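Side-chain contacts in protein translation elongation factor 1A (PDB 3WND), which probably acts as a translation elongation factor of the SelB/EF-Tu/aIF2 gamma-like kind, which in its GTP-bound form binds cysteinyl-tRNA(Cys): residues T35-N40 with V88-P93; L154-S159 with E165-L170. All blocks are in the same frame, centred on the assembly; numbering follows the deposited sequence.

Both contacts sit in the nucleotide-binding domain, on the same side of the chain's centre, with their own centres about 10 Å apart. Interaction 1 comes first along the chain and joins helix 34-39 to strand 86-91 inside the mixed sheet; interaction 2 follows, closing the loop after the outermost strand 150-153 onto the start of helix 167-187. Helix 34-39 is where they meet: Leu37 CD1 touches Leu170 CD2 at 3.9 Å, and Ser36 CB lies 3.7 Å from Thr156 OG1. Thr35, Ser36 and Thr156 all belong to the GDP site, empty in this chain, so the two contacts border one nucleotide pocket.

Interaction 1 of 2, residues T35-N40 with V88-P93; sequences TSLAAN and VLCIPP
Helix 34-39 lies over strand 86-91 with the backbones well apart, the closest CA atoms being those of Leu37 and Cys90 at 8.9 Å, and Leu37 reaches across to Cys90 and Val88. One methyl does the touching. CD2 of Leu37 stands 3.9 Å from SG of Cys90 and 4.1 Å from CG1 of Val88, so it rests on two residues that lie two apart on the strand and face the same side of the sheet. With CG anti to the backbone N (chi1 176°), the leucine stretches out from the helix toward the strand, and its side chain crosses that of Val88 at about a right angle. Val24 and Ile26 of the neighbouring strand 21-28 pack against the same valine, and Ile26 also touches Cys90. Back on the helix, Asn40 ND2 gives a hydrogen bond of 2.9 Å to Ser36 O, which also accepts from Asn40 N on the opposite face of its carbonyl plane. At the helix start, Thr35 OG1 is hydrogen-bonded to Asp66. Helix 34-39 begins in the last residues of the P-loop, which ends at Thr35 and carries Arg34 where the usual lysine stands, and packs on an inner parallel strand of the G-domain sheet. The meeting of helix and strand is purely apolar, small and buried: it rests on shape and dispersion, while Thr35 and Ser36 of the same helix belong to the GDP site.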
ATOM      1  N   THR A  35      -8.850 -11.945  -6.462  1.00 16.21           N
ATOM      2  CA  THR A  35      -9.050 -12.751  -5.253  1.00 13.66           C
ATOM      3  C   THR A  35      -8.667 -14.194  -5.451  1.00 16.06           C
ATOM      4  O   THR A  35      -7.986 -14.749  -4.582  1.00 15.61           O
ATOM      5  CB  THR A  35     -10.529 -12.642  -4.787  1.00 16.90           C
ATOM      6  OG1 THR A  35     -10.784 -11.273  -4.442  1.00 20.34           O
ATOM      7  CG2 THR A  35     -10.762 -13.574  -3.593  1.00 16.45           C
ATOM      8  N   SER A  36      -8.915 -14.780  -6.657  1.00 13.97           N
ATOM      9  CA  SER A  36      -8.514 -16.150  -6.825  1.00 16.73           C
ATOM     10  C   SER A  36      -7.032 -16.283  -6.830  1.00 16.26           C
ATOM     11  O   SER A  36      -6.500 -17.271  -6.357  1.00 17.96           O
ATOM     12  CB  SER A  36      -9.072 -16.636  -8.177  1.00 19.12           C
ATOM     13  OG  SER A  36     -10.477 -16.702  -8.049  1.00 28.34           O
ATOM     14  N   LEU A  37      -6.346 -15.250  -7.333  1.00 14.24           N
ATOM     15  CA  LEU A  37      -4.855 -15.368  -7.361  1.00 13.40           C
ATOM     16  C   LEU A  37      -4.329 -15.286  -5.885  1.00 13.73           C
ATOM     17  O   LEU A  37      -3.466 -16.109  -5.485  1.00 13.49           O
ATOM     18  CB  LEU A  37      -4.272 -14.240  -8.235  1.00 13.05           C
ATOM     19  CG  LEU A  37      -2.705 -14.167  -8.276  1.00 13.34           C
ATOM     20  CD1 LEU A  37      -2.123 -15.459  -8.727  1.00 16.55           C
ATOM     21  CD2 LEU A  37      -2.240 -12.929  -9.080  1.00 13.91           C
ATOM     22  N   ALA A  38      -4.765 -14.220  -5.187  1.00 14.89           N
ATOM     23  CA  ALA A  38      -4.330 -13.981  -3.792  1.00 13.05           C
ATOM     24  C   ALA A  38      -4.615 -15.314  -2.998  1.00 15.03           C
ATOM     25  O   ALA A  38      -3.761 -15.821  -2.251  1.00 15.91           O
ATOM     26  CB  ALA A  38      -5.100 -12.790  -3.153  1.00 14.46           C
ATOM     27  N   ALA A  39      -5.852 -15.837  -3.141  1.00 12.82           N
ATOM     28  CA  ALA A  39      -6.313 -16.994  -2.352  1.00 13.12           C
ATOM     29  C   ALA A  39      -5.474 -18.264  -2.629  1.00 14.74           C
ATOM     30  O   ALA A  39      -5.387 -19.137  -1.774  1.00 19.69           O
ATOM     31  CB  ALA A  39      -7.808 -17.236  -2.627  1.00 17.53           C
ATOM     32  N   ASN A  40      -4.895 -18.366  -3.829  1.00 13.93           N
ATOM     33  CA  ASN A  40      -4.031 -19.500  -4.167  1.00 16.00           C
ATOM     34  C   ASN A  40      -2.576 -19.254  -3.908  1.00 16.31           C
ATOM     35  O   ASN A  40      -1.732 -20.149  -4.111  1.00 16.22           O
ATOM     36  CB  ASN A  40      -4.238 -19.856  -5.646  1.00 14.71           C
ATOM     37  CG  ASN A  40      -5.534 -20.683  -5.868  1.00 15.66           C
ATOM     38  OD1 ASN A  40      -5.612 -21.823  -5.424  1.00 16.65           O
ATOM     39  ND2 ASN A  40      -6.537 -20.123  -6.517  1.00 18.41           N
ATOM     40  N   VAL A  88       1.139  -6.398  -7.569  1.00 11.28           N
ATOM     41  CA  VAL A  88       0.801  -7.264  -8.723  1.00 11.08           C
ATOM     42  C   VAL A  88      -0.538  -6.756  -9.263  1.00 12.23           C
ATOM     43  O   VAL A  88      -1.563  -6.794  -8.547  1.00 12.24           O
ATOM     44  CB  VAL A  88       0.608  -8.714  -8.275  1.00 10.17           C
ATOM     45  CG1 VAL A  88       0.074  -9.557  -9.480  1.00 13.44           C
ATOM     46  CG2 VAL A  88       1.971  -9.235  -7.773  1.00 14.30           C
ATOM     47  N   LEU A  89      -0.487  -6.162 -10.469  1.00 12.08           N
ATOM     48  CA  LEU A  89      -1.682  -5.557 -11.112  1.00  9.88           C
ATOM     49  C   LEU A  89      -2.282  -6.604 -12.014  1.00 12.14           C
ATOM     50  O   LEU A  89      -1.588  -7.068 -12.953  1.00 12.29           O
ATOM     51  CB  LEU A  89      -1.310  -4.271 -11.847  1.00 11.15           C
ATOM     52  CG  LEU A  89      -2.379  -3.720 -12.755  1.00  9.60           C
ATOM     53  CD1 LEU A  89      -3.657  -3.340 -11.904  1.00 11.51           C
ATOM     54  CD2 LEU A  89      -1.799  -2.513 -13.513  1.00 12.40           C
ATOM     55  N   CYS A  90      -3.481  -7.011 -11.694  1.00 10.78           N
ATOM     56  CA  CYS A  90      -4.132  -8.120 -12.462  1.00 11.76           C
ATOM     57  C   CYS A  90      -4.963  -7.496 -13.587  1.00 11.04           C
ATOM     58  O   CYS A  90      -5.798  -6.682 -13.355  1.00 13.44           O
ATOM     59  CB  CYS A  90      -5.066  -8.876 -11.506  1.00 11.67           C
ATOM     60  SG  CYS A  90      -4.178  -9.754 -10.246  1.00 14.04           S
ATOM     61  N   ILE A  91      -4.629  -7.881 -14.821  1.00 11.21           N
ATOM     62  CA  ILE A  91      -5.395  -7.403 -15.974  1.00 13.12           C
ATOM     63  C   ILE A  91      -5.896  -8.660 -16.712  1.00 12.73           C
ATOM     64  O   ILE A  91      -5.068  -9.392 -17.293  1.00 12.65           O
ATOM     65  CB  ILE A  91      -4.511  -6.523 -16.888  1.00 12.89           C
ATOM     66  CG1 ILE A  91      -3.874  -5.366 -16.047  1.00 14.40           C
ATOM     67  CG2 ILE A  91      -5.342  -6.024 -18.052  1.00 13.10           C
ATOM     68  CD1 ILE A  91      -2.936  -4.469 -16.763  1.00 15.57           C
ATOM     69  N   PRO A  92      -7.217  -8.796 -16.854  1.00 12.31           N
ATOM     70  CA  PRO A  92      -7.777  -9.945 -17.584  1.00 14.06           C
ATOM     71  C   PRO A  92      -7.808  -9.671 -19.125  1.00 13.41           C
ATOM     72  O   PRO A  92      -7.522  -8.557 -19.551  1.00 12.59           O
ATOM     73  CB  PRO A  92      -9.193 -10.015 -17.014  1.00 13.56           C
ATOM     74  CG  PRO A  92      -9.575  -8.516 -16.822  1.00 15.49           C
ATOM     75  CD  PRO A  92      -8.288  -7.926 -16.247  1.00 12.94           C
ATOM     76  N   PRO A  93      -8.152 -10.693 -19.920  1.00 13.27           N
ATOM     77  CA  PRO A  93      -8.103 -10.460 -21.378  1.00 13.42           C
ATOM     78  C   PRO A  93      -9.110  -9.336 -21.701  1.00 13.21           C
ATOM     79  O   PRO A  93     -10.205  -9.227 -21.084  1.00 16.69           O
ATOM     80  CB  PRO A  93      -8.438 -11.898 -21.959  1.00 16.04           C
ATOM     81  CG  PRO A  93      -7.915 -12.808 -20.865  1.00 16.73           C
ATOM     82  CD  PRO A  93      -8.398 -12.132 -19.591  1.00 12.55           C
TER

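Interaction 2 of 2, residues L154-S159 with E165-L170; sequences LNTNKS and EGVDEL
Leu154 and Asn155 both meet the carbonyl of Glu165, which ties the loop to the residue just ahead of the helix N-cap. Asn155 N donates to Glu165 O at 3.1 Å, the N-H bent to 145° and the donor close to the carbonyl plane, and Leu154 CA makes a CH...O contact of 3.0 Å with the same oxygen. The nearest CA atoms are those of Leu154 and Gly166; a CB on this glycine would collide with CB of Leu154, and its phi is positive.

Among the polar side chains, Asn155 has CG between its backbone N and carbonyl carbon (chi1 64°), which brings OD1 round to accept from Asn157 N at 3.0 Å, an Asx turn, and from Phe164 N. Its ND2 bonds to Asn162 O and Ser122 OG and lies 3.5 Å from CG of Glu165; the two side chains cross at about a right angle, and Glu165 OE2 also bonds to Ser122 OG. An alanine in place of Asn155 would probably leave the N-H groups of Asn157 and Phe164 without their shared acceptor and Asn162 O without its donor. A second Asx turn follows, Asn157 OD1 accepting from Ser159 N, while Asn157 ND2 bonds to Asp123.

Apolar contacts lie along the helix. Leu154 CD2 meets Leu170 CD2 at 3.8 Å, and Val167 CG2 sits 4.1 Å from Thr156 CG2.

A carbon also faces a carbonyl: Val167 CG2 is only 3.2 Å from Asn155 O, a buried oxygen with no polar partner.

With Asp123 and Thr156 both known GDP-site residues, this loop between the last strand and last helix of a Ras-like G domain probably corresponds to the G5 region, which helps to hold the guanine base in relatives.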
ATOM      1  N   LEU A 154      -1.038 -15.943 -16.891  1.00 12.26           N
ATOM      2  CA  LEU A 154      -1.253 -17.052 -15.919  1.00 11.83           C
ATOM      3  C   LEU A 154      -2.728 -17.339 -15.732  1.00 10.96           C
ATOM      4  O   LEU A 154      -3.578 -16.556 -16.148  1.00 13.62           O
ATOM      5  CB  LEU A 154      -0.604 -16.664 -14.537  1.00 16.14           C
ATOM      6  CG  LEU A 154      -1.172 -15.421 -13.786  1.00 14.82           C
ATOM      7  CD1 LEU A 154      -2.426 -15.759 -13.013  1.00 17.41           C
ATOM      8  CD2 LEU A 154      -0.081 -14.894 -12.798  1.00 16.41           C
ATOM      9  N   ASN A 155      -3.049 -18.479 -15.087  1.00 12.79           N
ATOM     10  CA  ASN A 155      -4.406 -18.669 -14.615  1.00 17.31           C
ATOM     11  C   ASN A 155      -4.270 -19.473 -13.288  1.00 14.25           C
ATOM     12  O   ASN A 155      -3.186 -19.968 -12.974  1.00 13.88           O
ATOM     13  CB  ASN A 155      -5.271 -19.491 -15.678  1.00 16.12           C
ATOM     14  CG  ASN A 155      -4.744 -20.922 -15.888  1.00 14.67           C
ATOM     15  OD1 ASN A 155      -4.849 -21.773 -14.961  1.00 15.62           O
ATOM     16  ND2 ASN A 155      -4.182 -21.230 -17.090  1.00 15.11           N
ATOM     17  N   THR A 156      -5.348 -19.500 -12.574  1.00 14.64           N
ATOM     18  CA  THR A 156      -5.460 -20.251 -11.338  1.00 13.36           C
ATOM     19  C   THR A 156      -6.631 -21.253 -11.491  1.00 16.77           C
ATOM     20  O   THR A 156      -7.446 -21.459 -10.539  1.00 17.47           O
ATOM     21  CB  THR A 156      -5.608 -19.365 -10.105  1.00 15.93           C
ATOM     22  OG1 THR A 156      -6.724 -18.516 -10.336  1.00 16.69           O
ATOM     23  CG2 THR A 156      -4.290 -18.574  -9.855  1.00 15.80           C
ATOM     24  N   ASN A 157      -6.703 -21.892 -12.668  1.00 16.47           N
ATOM     25  CA  ASN A 157      -7.756 -22.878 -12.977  1.00 16.81           C
ATOM     26  C   ASN A 157      -7.229 -24.263 -13.111  1.00 17.18           C
ATOM     27  O   ASN A 157      -6.575 -24.571 -14.073  1.00 19.31           O
ATOM     28  CB  ASN A 157      -8.428 -22.420 -14.247  1.00 17.06           C
ATOM     29  CG  ASN A 157      -9.574 -23.329 -14.659  1.00 23.01           C
ATOM     30  OD1 ASN A 157      -9.888 -24.320 -13.985  1.00 21.72           O
ATOM     31  ND2 ASN A 157     -10.142 -23.040 -15.797  1.00 23.48           N
ATOM     32  N   LYS A 158      -7.421 -25.114 -12.065  1.00 20.84           N
ATOM     33  CA  LYS A 158      -6.711 -26.399 -12.035  1.00 23.02           C
ATOM     34  C   LYS A 158      -7.270 -27.323 -13.160  1.00 23.74           C
ATOM     35  O   LYS A 158      -6.668 -28.352 -13.429  1.00 20.92           O
ATOM     36  CB  LYS A 158      -6.921 -27.060 -10.676  1.00 22.77           C
ATOM     37  CG  LYS A 158      -8.363 -27.373 -10.432  1.00 25.05           C
ATOM     38  CD  LYS A 158      -8.467 -28.390  -9.288  1.00 28.89           C
ATOM     39  CE  LYS A 158      -9.845 -28.408  -8.644  1.00 25.26           C
ATOM     40  NZ  LYS A 158      -9.730 -29.105  -7.321  1.00 20.69           N
ATOM     41  N   SER A 159      -8.416 -26.960 -13.759  1.00 20.37           N
ATOM     42  CA  SER A 159      -9.093 -27.737 -14.798  1.00 26.66           C
ATOM     43  C   SER A 159      -8.797 -27.258 -16.225  1.00 21.46           C
ATOM     44  O   SER A 159      -9.225 -27.898 -17.204  1.00 24.94           O
ATOM     45  CB  SER A 159     -10.600 -27.632 -14.606  1.00 31.26           C
ATOM     46  OG  SER A 159     -10.912 -28.127 -13.311  1.00 38.39           O
ATOM     47  N   GLU A 165      -0.741 -22.401 -15.375  1.00 16.58           N
ATOM     48  CA  GLU A 165       0.384 -21.906 -16.107  1.00 19.28           C
ATOM     49  C   GLU A 165       0.660 -20.485 -15.611  1.00 16.88           C
ATOM     50  O   GLU A 165      -0.232 -19.715 -15.147  1.00 16.29           O
ATOM     51  CB  GLU A 165       0.198 -22.012 -17.619  1.00 24.31           C
ATOM     52  CG  GLU A 165      -0.828 -21.092 -18.116  1.00 23.13           C
ATOM     53  CD  GLU A 165      -0.810 -20.939 -19.646  1.00 28.23           C
ATOM     54  OE1 GLU A 165      -0.045 -21.586 -20.420  1.00 27.05           O
ATOM     55  OE2 GLU A 165      -1.653 -20.152 -20.053  1.00 24.81           O
ATOM     56  N   GLY A 166       1.921 -20.184 -15.652  1.00 15.38           N
ATOM     57  CA  GLY A 166       2.480 -18.881 -15.248  1.00 14.89           C
ATOM     58  C   GLY A 166       2.541 -18.581 -13.748  1.00 15.12           C
ATOM     59  O   GLY A 166       3.231 -17.616 -13.359  1.00 15.61           O
ATOM     60  N   VAL A 167       1.918 -19.401 -12.888  1.00 15.37           N
ATOM     61  CA  VAL A 167       1.916 -19.094 -11.463  1.00 17.26           C
ATOM     62  C   VAL A 167       3.336 -19.322 -10.920  1.00 16.93           C
ATOM     63  O   VAL A 167       3.856 -18.515 -10.175  1.00 17.09           O
ATOM     64  CB  VAL A 167       0.891 -19.917 -10.723  1.00 15.72           C
ATOM     65  CG1 VAL A 167       1.008 -19.696  -9.208  1.00 14.59           C
ATOM     66  CG2 VAL A 167      -0.533 -19.487 -11.160  1.00 16.22           C
ATOM     67  N   ASP A 168       3.978 -20.439 -11.304  1.00 15.06           N
ATOM     68  CA  ASP A 168       5.376 -20.633 -10.874  1.00 18.22           C
ATOM     69  C   ASP A 168       6.256 -19.443 -11.285  1.00 17.04           C
ATOM     70  O   ASP A 168       7.068 -18.956 -10.479  1.00 18.88           O
ATOM     71  CB  ASP A 168       5.964 -21.933 -11.481  1.00 22.43           C
ATOM     72  CG  ASP A 168       5.393 -23.148 -10.861  1.00 23.33           C
ATOM     73  OD1 ASP A 168       4.765 -23.044  -9.774  1.00 26.59           O
ATOM     74  OD2 ASP A 168       5.610 -24.196 -11.461  1.00 32.46           O
ATOM     75  N   GLU A 169       6.135 -18.997 -12.542  1.00 18.51           N
ATOM     76  CA  GLU A 169       6.907 -17.820 -13.074  1.00 18.29           C
ATOM     77  C   GLU A 169       6.556 -16.542 -12.233  1.00 16.59           C
ATOM     78  O   GLU A 169       7.455 -15.777 -11.850  1.00 16.74           O
ATOM     79  CB  GLU A 169       6.592 -17.605 -14.571  1.00 24.19           C
ATOM     80  CG  GLU A 169       7.449 -16.467 -15.113  1.00 26.11           C
ATOM     81  CD  GLU A 169       7.209 -16.140 -16.588  1.00 37.26           C
ATOM     82  OE1 GLU A 169       6.547 -16.957 -17.269  1.00 42.17           O
ATOM     83  OE2 GLU A 169       7.693 -15.086 -17.051  1.00 34.76           O
ATOM     84  N   LEU A 170       5.267 -16.298 -11.955  1.00 15.32           N
ATOM     85  CA  LEU A 170       4.916 -15.162 -11.107  1.00 15.78           C
ATOM     86  C   LEU A 170       5.675 -15.296  -9.752  1.00 16.37           C
ATOM     87  O   LEU A 170       6.217 -14.304  -9.209  1.00 18.68           O
ATOM     88  CB  LEU A 170       3.403 -15.100 -10.800  1.00 17.19           C
ATOM     89  CG  LEU A 170       2.908 -13.955  -9.828  1.00 15.01           C
ATOM     90  CD1 LEU A 170       3.079 -12.533 -10.368  1.00 18.40           C
ATOM     91  CD2 LEU A 170       1.445 -14.157  -9.433  1.00 18.64           C
TER